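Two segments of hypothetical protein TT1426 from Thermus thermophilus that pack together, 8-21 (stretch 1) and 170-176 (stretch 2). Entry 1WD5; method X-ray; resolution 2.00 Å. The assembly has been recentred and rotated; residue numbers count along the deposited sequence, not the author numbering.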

# COMPACT_ATOMS: atom_id res chain seq x y z
N HIS A 8 -13.98 7.50 8.34
CA HIS A 8 -15.23 6.75 8.24
C HIS A 8 -15.00 5.44 7.49
O HIS A 8 -15.47 4.39 7.91
CB HIS A 8 -16.28 7.57 7.49
CG HIS A 8 -17.60 6.88 7.34
ND1 HIS A 8 -18.50 7.21 6.35
CD2 HIS A 8 -18.18 5.90 8.07
CE1 HIS A 8 -19.58 6.47 6.47
NE2 HIS A 8 -19.42 5.67 7.51
N ALA A 9 -14.29 5.52 6.38
CA ALA A 9 -14.00 4.34 5.58
C ALA A 9 -13.11 3.39 6.37
O ALA A 9 -13.24 2.17 6.27
CB ALA A 9 -13.32 4.74 4.27
N GLY A 10 -12.20 3.97 7.16
CA GLY A 10 -11.30 3.16 7.96
C GLY A 10 -12.03 2.36 9.02
O GLY A 10 -11.66 1.22 9.32
N ALA A 11 -13.06 2.96 9.60
CA ALA A 11 -13.85 2.29 10.63
C ALA A 11 -14.59 1.10 10.02
O ALA A 11 -14.56 0.00 10.57
CB ALA A 11 -14.85 3.28 11.26
N LEU A 12 -15.24 1.33 8.89
CA LEU A 12 -15.98 0.26 8.21
C LEU A 12 -15.04 -0.84 7.73
O LEU A 12 -15.41 -2.02 7.72
CB LEU A 12 -16.75 0.82 7.01
CG LEU A 12 -17.92 1.74 7.32
CD1 LEU A 12 -18.47 2.34 6.02
CD2 LEU A 12 -19.01 0.95 8.05
N LEU A 13 -13.84 -0.46 7.33
CA LEU A 13 -12.87 -1.43 6.84
C LEU A 13 -12.40 -2.32 7.99
O LEU A 13 -12.25 -3.53 7.84
CB LEU A 13 -11.68 -0.72 6.20
CG LEU A 13 -10.77 -1.59 5.33
CD1 LEU A 13 -11.60 -2.24 4.22
CD2 LEU A 13 -9.66 -0.74 4.73
N ALA A 14 -12.15 -1.70 9.15
CA ALA A 14 -11.71 -2.44 10.32
C ALA A 14 -12.77 -3.46 10.73
O ALA A 14 -12.45 -4.57 11.17
CB ALA A 14 -11.44 -1.49 11.48
N GLU A 15 -14.03 -3.08 10.58
CA GLU A 15 -15.15 -3.96 10.91
C GLU A 15 -15.22 -5.15 9.95
O GLU A 15 -15.51 -6.28 10.35
CB GLU A 15 -16.46 -3.16 10.90
CG GLU A 15 -16.68 -2.33 12.16
CD GLU A 15 -17.64 -1.16 11.97
OE1 GLU A 15 -18.46 -1.20 11.03
OE2 GLU A 15 -17.57 -0.20 12.76
N ALA A 16 -14.93 -4.91 8.68
CA ALA A 16 -14.95 -5.99 7.69
C ALA A 16 -13.78 -6.94 7.92
O ALA A 16 -13.85 -8.12 7.56
CB ALA A 16 -14.88 -5.41 6.27
N LEU A 17 -12.71 -6.44 8.53
CA LEU A 17 -11.52 -7.24 8.79
C LEU A 17 -11.55 -8.03 10.10
O LEU A 17 -10.88 -9.05 10.22
CB LEU A 17 -10.27 -6.34 8.80
CG LEU A 17 -9.86 -5.66 7.50
CD1 LEU A 17 -8.80 -4.60 7.80
CD2 LEU A 17 -9.31 -6.69 6.52
N ALA A 18 -12.32 -7.55 11.07
CA ALA A 18 -12.41 -8.19 12.38
C ALA A 18 -12.66 -9.70 12.36
O ALA A 18 -12.05 -10.45 13.12
CB ALA A 18 -13.49 -7.51 13.22
N PRO A 19 -13.56 -10.18 11.49
CA PRO A 19 -13.85 -11.62 11.42
C PRO A 19 -12.71 -12.50 10.91
O PRO A 19 -12.71 -13.71 11.15
CB PRO A 19 -15.07 -11.69 10.49
CG PRO A 19 -15.70 -10.33 10.62
CD PRO A 19 -14.50 -9.42 10.64
N LEU A 20 -11.74 -11.90 10.22
CA LEU A 20 -10.62 -12.66 9.65
C LEU A 20 -9.69 -13.33 10.65
O LEU A 20 -8.90 -14.19 10.28
CB LEU A 20 -9.80 -11.77 8.72
CG LEU A 20 -10.55 -11.23 7.50
CD1 LEU A 20 -9.58 -10.43 6.63
CD2 LEU A 20 -11.14 -12.38 6.71
N GLY A 21 -9.75 -12.92 11.91
CA GLY A 21 -8.90 -13.52 12.92
C GLY A 21 -7.43 -13.11 12.89
O GLY A 21 -6.56 -13.88 13.27
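Stretch 2 170-176: AEVVALS

Val 173 and Leu 175 form the apolar centre of stretch 2, both directing their CA-to-CB bonds toward the helix of stretch 1. Leu 175, in the m, t rotamer, reaches among three helix residues: its CD2 lies 3.7 Å from Ala 16 CB, its CG 3.8 Å from Leu 13 CD1, and its CD1 3.7 Å from Leu 12 CB. The methyl of Ala 16 points toward stretch 2 and offers a small apolar surface there, its CB 4.0 Å from Val 173 CG1. The CA-to-CB bond of Leu 13 points sideways, but the end of its side chain comes nearer to stretch 2. Leu 17 does the same, bringing CD2 to 3.8 Å from Val 173 CG2.

The strand around Val 173 is extended, a conformation that suits this branched residue, whose methyls meet the helix; Ala 174 points away. At 175 the chain turns a corner, and Leu 175 still faces the helix. The strand crosses the helix obliquely, their N-to-C directions 136° apart, with the axes 9.2 Å apart at closest approach; no hydrogen bond links the stretches.

Farther out, Leu 20 of the 3-10 segment extends the apolar surface, its CD1 3.9 Å from Val 173 CG2. At the polar edge, Leu 20 CD2 lies 3.3 Å from Glu 171 OE2, a van der Waals contact beside the carboxylate of Glu 171, whose OE1 is hydrogen-bonded elsewhere in the structure.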

# COMPACT_ATOMS: atom_id res chain seq x y z
N ALA A 170 -3.35 -12.16 -3.63
CA ALA A 170 -3.58 -12.18 -2.19
C ALA A 170 -5.04 -12.07 -1.83
O ALA A 170 -5.88 -11.76 -2.66
CB ALA A 170 -2.79 -11.05 -1.53
N GLU A 171 -5.33 -12.32 -0.56
CA GLU A 171 -6.70 -12.20 -0.08
C GLU A 171 -7.01 -10.71 -0.16
O GLU A 171 -6.19 -9.87 0.21
CB GLU A 171 -6.81 -12.66 1.37
CG GLU A 171 -8.25 -12.79 1.85
CD GLU A 171 -8.36 -13.11 3.32
OE1 GLU A 171 -7.53 -13.88 3.84
OE2 GLU A 171 -9.30 -12.60 3.97
N VAL A 172 -8.19 -10.38 -0.67
CA VAL A 172 -8.59 -9.00 -0.80
C VAL A 172 -9.90 -8.72 -0.09
O VAL A 172 -10.86 -9.49 -0.21
CB VAL A 172 -8.77 -8.60 -2.28
CG1 VAL A 172 -9.41 -7.22 -2.38
CG2 VAL A 172 -7.42 -8.60 -2.99
N VAL A 173 -9.93 -7.62 0.66
CA VAL A 173 -11.12 -7.20 1.37
C VAL A 173 -11.46 -5.81 0.84
O VAL A 173 -10.76 -4.84 1.12
CB VAL A 173 -10.88 -7.12 2.89
CG1 VAL A 173 -12.11 -6.55 3.59
CG2 VAL A 173 -10.56 -8.50 3.44
N ALA A 174 -12.53 -5.73 0.05
CA ALA A 174 -12.96 -4.46 -0.53
C ALA A 174 -14.41 -4.22 -0.12
O ALA A 174 -15.26 -5.09 -0.30
CB ALA A 174 -12.84 -4.51 -2.05
N LEU A 175 -14.68 -3.04 0.42
CA LEU A 175 -16.03 -2.70 0.87
C LEU A 175 -16.98 -2.47 -0.30
O LEU A 175 -18.17 -2.78 -0.22
CB LEU A 175 -16.00 -1.45 1.75
CG LEU A 175 -15.15 -1.51 3.01
CD1 LEU A 175 -15.29 -0.20 3.79
CD2 LEU A 175 -15.58 -2.69 3.86
N SER A 176 -16.44 -1.93 -1.38
CA SER A 176 -17.23 -1.64 -2.56
C SER A 176 -16.42 -1.79 -3.83
O SER A 176 -15.26 -1.35 -3.90
CB SER A 176 -17.79 -0.21 -2.47
OG SER A 176 -18.28 0.23 -3.72